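Apical membrane antigen 1, soluble form (Toxoplasma gondii, PDB 2X2Z) is an essential microneme protein that takes part in host cell invasion as the parasite-surface component of the moving junction. Local coordinates at residues G44-E49 with P292-D297; L188-F193 with A285-W290. All coordinates share one frame; numbering follows the deposited sequence.

Overall arrangement
From the N terminus, the chain first reaches G44-E49, the second strand of a small hairpin in domain DI, and then L188-F193, a DI loop that leads into strand 193-196. Both are met later by one excursion of domain DII, the long loop between helix 258-267 and strand 308-313. Its A285-W290 part returns to L188-F193 and closes contact 2; P292-D297, one residue further on, closes contact 1 on the hairpin strand. Contact 2 is thus nested inside the loop closed by contact 1, their centres about 16 Å apart, and they touch where Trp287 packs against Pro292 and Leu293. Together they lay the DII loop across DI.

Contact 1: G44-E49 with P292-D297; sequences GTLYRE and PLHQSD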
# COMPACT_ATOMS: atom_id res chain seq x y z
N GLY A 44 1.96 20.07 -23.05
CA GLY A 44 1.18 21.27 -22.78
C GLY A 44 -0.06 20.99 -21.95
O GLY A 44 -0.88 21.90 -21.69
N THR A 45 -0.23 19.74 -21.50
CA THR A 45 -1.38 19.37 -20.65
C THR A 45 -0.93 18.89 -19.25
O THR A 45 -0.01 18.07 -19.12
CB THR A 45 -2.36 18.37 -21.37
OG1 THR A 45 -2.84 18.96 -22.59
CG2 THR A 45 -3.58 18.00 -20.47
N LEU A 46 -1.54 19.43 -18.20
CA LEU A 46 -1.20 19.03 -16.82
C LEU A 46 -1.90 17.73 -16.32
O LEU A 46 -3.13 17.68 -16.17
CB LEU A 46 -1.47 20.19 -15.87
CG LEU A 46 -0.72 20.16 -14.54
CD1 LEU A 46 0.85 20.03 -14.70
CD2 LEU A 46 -1.09 21.41 -13.73
N TYR A 47 -1.08 16.72 -16.03
CA TYR A 47 -1.57 15.37 -15.58
C TYR A 47 -1.17 15.04 -14.14
O TYR A 47 -0.13 15.50 -13.62
CB TYR A 47 -1.02 14.27 -16.49
CG TYR A 47 -1.49 14.41 -17.92
CD1 TYR A 47 -0.66 14.96 -18.88
CD2 TYR A 47 -2.79 14.01 -18.30
CE1 TYR A 47 -1.07 15.11 -20.18
CE2 TYR A 47 -3.23 14.18 -19.62
CZ TYR A 47 -2.35 14.73 -20.55
OH TYR A 47 -2.73 14.89 -21.88
N ARG A 48 -1.99 14.20 -13.51
CA ARG A 48 -1.72 13.74 -12.18
C ARG A 48 -0.84 12.53 -12.36
O ARG A 48 -0.95 11.78 -13.37
CB ARG A 48 -3.03 13.37 -11.48
CG ARG A 48 -3.97 14.57 -11.27
CD ARG A 48 -5.10 14.22 -10.34
NE ARG A 48 -4.60 14.30 -8.97
CZ ARG A 48 -5.20 13.85 -7.90
NH1 ARG A 48 -6.46 13.34 -7.97
NH2 ARG A 48 -4.56 13.97 -6.73
N GLU A 49 0.05 12.35 -11.38
CA GLU A 49 1.10 11.35 -11.43
C GLU A 49 1.20 10.64 -10.11
O GLU A 49 1.28 11.27 -9.07
CB GLU A 49 2.43 12.03 -11.69
CG GLU A 49 3.58 11.06 -11.97
CD GLU A 49 4.98 11.76 -11.79
OE1 GLU A 49 5.11 12.73 -11.04
OE2 GLU A 49 5.92 11.39 -12.44
N PRO A 292 -5.07 10.62 -15.52
CA PRO A 292 -5.96 11.59 -14.89
C PRO A 292 -5.51 13.02 -15.14
O PRO A 292 -4.26 13.33 -15.14
CB PRO A 292 -5.80 11.30 -13.40
CG PRO A 292 -5.07 9.96 -13.31
CD PRO A 292 -4.16 10.04 -14.51
N LEU A 293 -6.49 13.89 -15.33
CA LEU A 293 -6.20 15.30 -15.52
C LEU A 293 -6.07 15.98 -14.19
O LEU A 293 -6.77 15.66 -13.25
CB LEU A 293 -7.28 15.96 -16.37
CG LEU A 293 -7.49 15.43 -17.80
CD1 LEU A 293 -8.92 15.78 -18.29
CD2 LEU A 293 -6.48 15.99 -18.74
N HIS A 294 -5.13 16.93 -14.10
CA HIS A 294 -5.08 17.90 -12.99
C HIS A 294 -6.45 18.59 -12.80
O HIS A 294 -7.14 18.87 -13.75
CB HIS A 294 -3.98 18.93 -13.26
CG HIS A 294 -3.94 20.04 -12.26
ND1 HIS A 294 -3.18 19.98 -11.12
CD2 HIS A 294 -4.59 21.24 -12.22
CE1 HIS A 294 -3.33 21.10 -10.43
NE2 HIS A 294 -4.18 21.88 -11.07
N GLN A 295 -6.86 18.77 -11.56
CA GLN A 295 -8.13 19.45 -11.22
C GLN A 295 -7.76 20.33 -10.04
O GLN A 295 -7.11 19.83 -9.12
CB GLN A 295 -9.16 18.46 -10.66
CG GLN A 295 -9.78 17.54 -11.67
CD GLN A 295 -10.75 16.53 -11.03
OE1 GLN A 295 -11.55 16.85 -10.14
NE2 GLN A 295 -10.68 15.31 -11.50
N SER A 296 -8.21 21.59 -10.06
CA SER A 296 -8.03 22.59 -8.97
C SER A 296 -8.31 21.98 -7.59
O SER A 296 -7.50 22.10 -6.67
CB SER A 296 -8.99 23.82 -9.15
OG SER A 296 -8.80 24.54 -10.37
N ASP A 297 -9.47 21.35 -7.46
CA ASP A 297 -9.90 20.81 -6.16
C ASP A 297 -9.43 19.36 -5.82
O ASP A 297 -9.91 18.78 -4.84
CB ASP A 297 -11.43 20.96 -5.98
CG ASP A 297 -12.20 20.24 -7.03
OD1 ASP A 297 -11.58 19.69 -7.95
OD2 ASP A 297 -13.46 20.20 -6.94
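Thr45 meets Leu293 through methyl groups: CG2, set anti to the backbone N, lies 3.9 Å from Leu293 CD2. Leu46 turns its CD2 over one face of the His294 ring, 3.6 Å from the centroid and 17° off the ring normal, a CH-pi contact between two side chains that run side by side. Between the backbones, His294 N donates to Leu46 O at 3.0 Å, while the imidazole ND1 makes a weak bond to Asp39. Tyr47 is bridged to Leu293 as an antiparallel, non-hydrogen-bonded pair, with CA atoms 4.6 Å apart. The opposite edge of strand 45-49 pairs with strand 38-42, Tyr47 bonding to Lys40, so the DII loop makes an isolated beta bridge between domains, on the edge of the two-stranded DI hairpin. The Tyr47 ring leans along Leu293, CE2 standing 3.8 Å from Leu293 CD2, and holds Pro292 O at its edge, in plane, near CD2. Trp291 meets the same phenol ring edge-to-face. Arg48 N then donates almost straight to Pro292 O, 2.9 Å at 171°. Its aliphatic part lies against the loop, CG 3.6 Å from Leu293 O, and a bend at chi3 (80°) turns the guanidinium along the DII loop, where NH1 bonds to Asp274 O and NH2 more weakly to Pro299 O.

Contact 2: L188-F193 with A285-W290; sequences LTWYCF and ASWNDW
Trp190 and Trp287 meet edge-to-face: the edge of Trp287 addresses the face of the Trp190 indole, the five-membered rings 4.8 Å apart at their centroids with planes at 63°. The touching corner is Trp287 CD1, 3.4 Å from Trp190 CD1. Trp287 CG stands anti to its own backbone N (chi1 -172°), and its NE1 donates to Asp289 O, a bent bond that helps fix the turn of the ring. Trp287 O lies in the plane of the Trp190 ring, at its edge, 3.1 Å from Trp190 CD1. At the far end of that indole, Trp190 CZ2 meets Trp290 CE3 at 3.7 Å, the six-membered rings steeply inclined at 79°; Trp290 also meets Tyr167. Around this aromatic cluster Leu188 CD2 rests on Ser286, whose OG bonds to Tyr178 O. Two waters bridge the segments, one from Trp190 N to Trp287 O, the other from Trp190 NE1 to Asn288 OD1. With no direct hydrogen bond across it, the contact holds the DII loop on DI by aromatic packing and water, consistent with a loop that RON2 displaces in this family.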
# COMPACT_ATOMS: atom_id res chain seq x y z
N LEU A 188 -19.97 4.09 -24.50
CA LEU A 188 -18.91 4.76 -23.77
C LEU A 188 -17.57 4.13 -24.12
O LEU A 188 -17.50 2.93 -24.25
CB LEU A 188 -19.18 4.64 -22.27
CG LEU A 188 -20.43 5.36 -21.70
CD1 LEU A 188 -20.46 5.18 -20.22
CD2 LEU A 188 -20.50 6.85 -22.01
N THR A 189 -16.53 4.94 -24.28
CA THR A 189 -15.19 4.49 -24.66
C THR A 189 -14.46 3.74 -23.53
O THR A 189 -13.82 2.70 -23.75
CB THR A 189 -14.34 5.68 -25.03
OG1 THR A 189 -14.79 6.19 -26.28
CG2 THR A 189 -12.88 5.28 -25.21
N TRP A 190 -14.55 4.28 -22.33
CA TRP A 190 -13.93 3.63 -21.20
C TRP A 190 -14.80 2.64 -20.46
O TRP A 190 -15.96 2.96 -20.17
CB TRP A 190 -13.46 4.70 -20.25
CG TRP A 190 -12.13 5.13 -20.70
CD1 TRP A 190 -11.79 6.22 -21.53
CD2 TRP A 190 -10.93 4.45 -20.44
NE1 TRP A 190 -10.40 6.24 -21.75
CE2 TRP A 190 -9.86 5.17 -21.10
CE3 TRP A 190 -10.62 3.32 -19.71
CZ2 TRP A 190 -8.52 4.76 -21.00
CZ3 TRP A 190 -9.28 2.92 -19.65
CH2 TRP A 190 -8.27 3.64 -20.30
N TYR A 191 -14.21 1.48 -20.09
CA TYR A 191 -14.73 0.59 -19.02
C TYR A 191 -14.44 1.21 -17.60
O TYR A 191 -13.45 1.95 -17.42
CB TYR A 191 -14.10 -0.82 -19.13
CG TYR A 191 -12.54 -0.78 -19.22
CD1 TYR A 191 -11.74 -0.78 -18.08
CD2 TYR A 191 -11.91 -0.75 -20.44
CE1 TYR A 191 -10.31 -0.68 -18.17
CE2 TYR A 191 -10.48 -0.71 -20.54
CZ TYR A 191 -9.71 -0.69 -19.40
OH TYR A 191 -8.35 -0.63 -19.56
N CYS A 192 -15.27 0.89 -16.60
CA CYS A 192 -14.94 1.29 -15.22
C CYS A 192 -13.89 0.31 -14.64
O CYS A 192 -13.68 -0.81 -15.19
CB CYS A 192 -16.20 1.28 -14.33
SG CYS A 192 -17.59 2.33 -14.99
N PHE A 193 -13.26 0.74 -13.53
CA PHE A 193 -12.21 -0.01 -12.85
C PHE A 193 -11.97 0.60 -11.50
O PHE A 193 -12.28 1.81 -11.26
CB PHE A 193 -10.90 -0.04 -13.72
CG PHE A 193 -10.44 1.27 -14.18
CD1 PHE A 193 -9.69 2.11 -13.34
CD2 PHE A 193 -10.75 1.70 -15.45
CE1 PHE A 193 -9.23 3.36 -13.81
CE2 PHE A 193 -10.32 2.89 -15.93
CZ PHE A 193 -9.56 3.75 -15.09
N ALA A 285 -17.39 14.01 -25.08
CA ALA A 285 -18.55 13.18 -24.83
C ALA A 285 -18.48 12.48 -23.47
O ALA A 285 -19.47 12.44 -22.72
CB ALA A 285 -18.70 12.14 -25.96
N SER A 286 -17.32 11.89 -23.18
CA SER A 286 -17.09 11.18 -21.93
C SER A 286 -15.60 11.12 -21.61
O SER A 286 -14.82 11.87 -22.18
CB SER A 286 -17.64 9.76 -21.99
OG SER A 286 -17.89 9.36 -20.65
N TRP A 287 -15.20 10.23 -20.70
CA TRP A 287 -13.76 10.11 -20.40
C TRP A 287 -12.96 9.62 -21.61
O TRP A 287 -13.35 8.72 -22.34
CB TRP A 287 -13.49 9.27 -19.14
CG TRP A 287 -12.06 9.36 -18.80
CD1 TRP A 287 -11.09 8.45 -19.12
CD2 TRP A 287 -11.38 10.46 -18.16
NE1 TRP A 287 -9.87 8.90 -18.69
CE2 TRP A 287 -10.01 10.13 -18.11
CE3 TRP A 287 -11.81 11.68 -17.63
CZ2 TRP A 287 -9.05 10.97 -17.53
CZ3 TRP A 287 -10.85 12.52 -17.05
CH2 TRP A 287 -9.48 12.15 -17.00
N ASN A 288 -11.83 10.28 -21.83
CA ASN A 288 -11.07 10.13 -23.06
C ASN A 288 -9.57 10.47 -22.90
O ASN A 288 -9.00 11.26 -23.66
CB ASN A 288 -11.72 10.99 -24.18
CG ASN A 288 -11.38 10.48 -25.55
OD1 ASN A 288 -11.04 9.31 -25.71
ND2 ASN A 288 -11.46 11.34 -26.55
N ASP A 289 -8.94 9.87 -21.89
CA ASP A 289 -7.50 10.05 -21.65
C ASP A 289 -6.91 8.81 -20.99
O ASP A 289 -7.62 8.08 -20.30
CB ASP A 289 -7.27 11.28 -20.75
CG ASP A 289 -7.15 12.57 -21.55
OD1 ASP A 289 -8.00 13.47 -21.35
OD2 ASP A 289 -6.19 12.70 -22.36
N TRP A 290 -5.61 8.59 -21.18
CA TRP A 290 -4.93 7.52 -20.49
C TRP A 290 -4.46 7.88 -19.06
O TRP A 290 -4.18 6.99 -18.25
CB TRP A 290 -3.75 7.07 -21.31
CG TRP A 290 -4.04 6.72 -22.75
CD1 TRP A 290 -3.75 7.46 -23.85
CD2 TRP A 290 -4.68 5.53 -23.23
NE1 TRP A 290 -4.17 6.81 -24.98
CE2 TRP A 290 -4.71 5.60 -24.63
CE3 TRP A 290 -5.20 4.40 -22.60
CZ2 TRP A 290 -5.29 4.60 -25.43
CZ3 TRP A 290 -5.76 3.39 -23.39
CH2 TRP A 290 -5.81 3.51 -24.79
O HOH W 1 -15.78 6.83 -21.67
O HOH W 2 -9.02 7.38 -24.31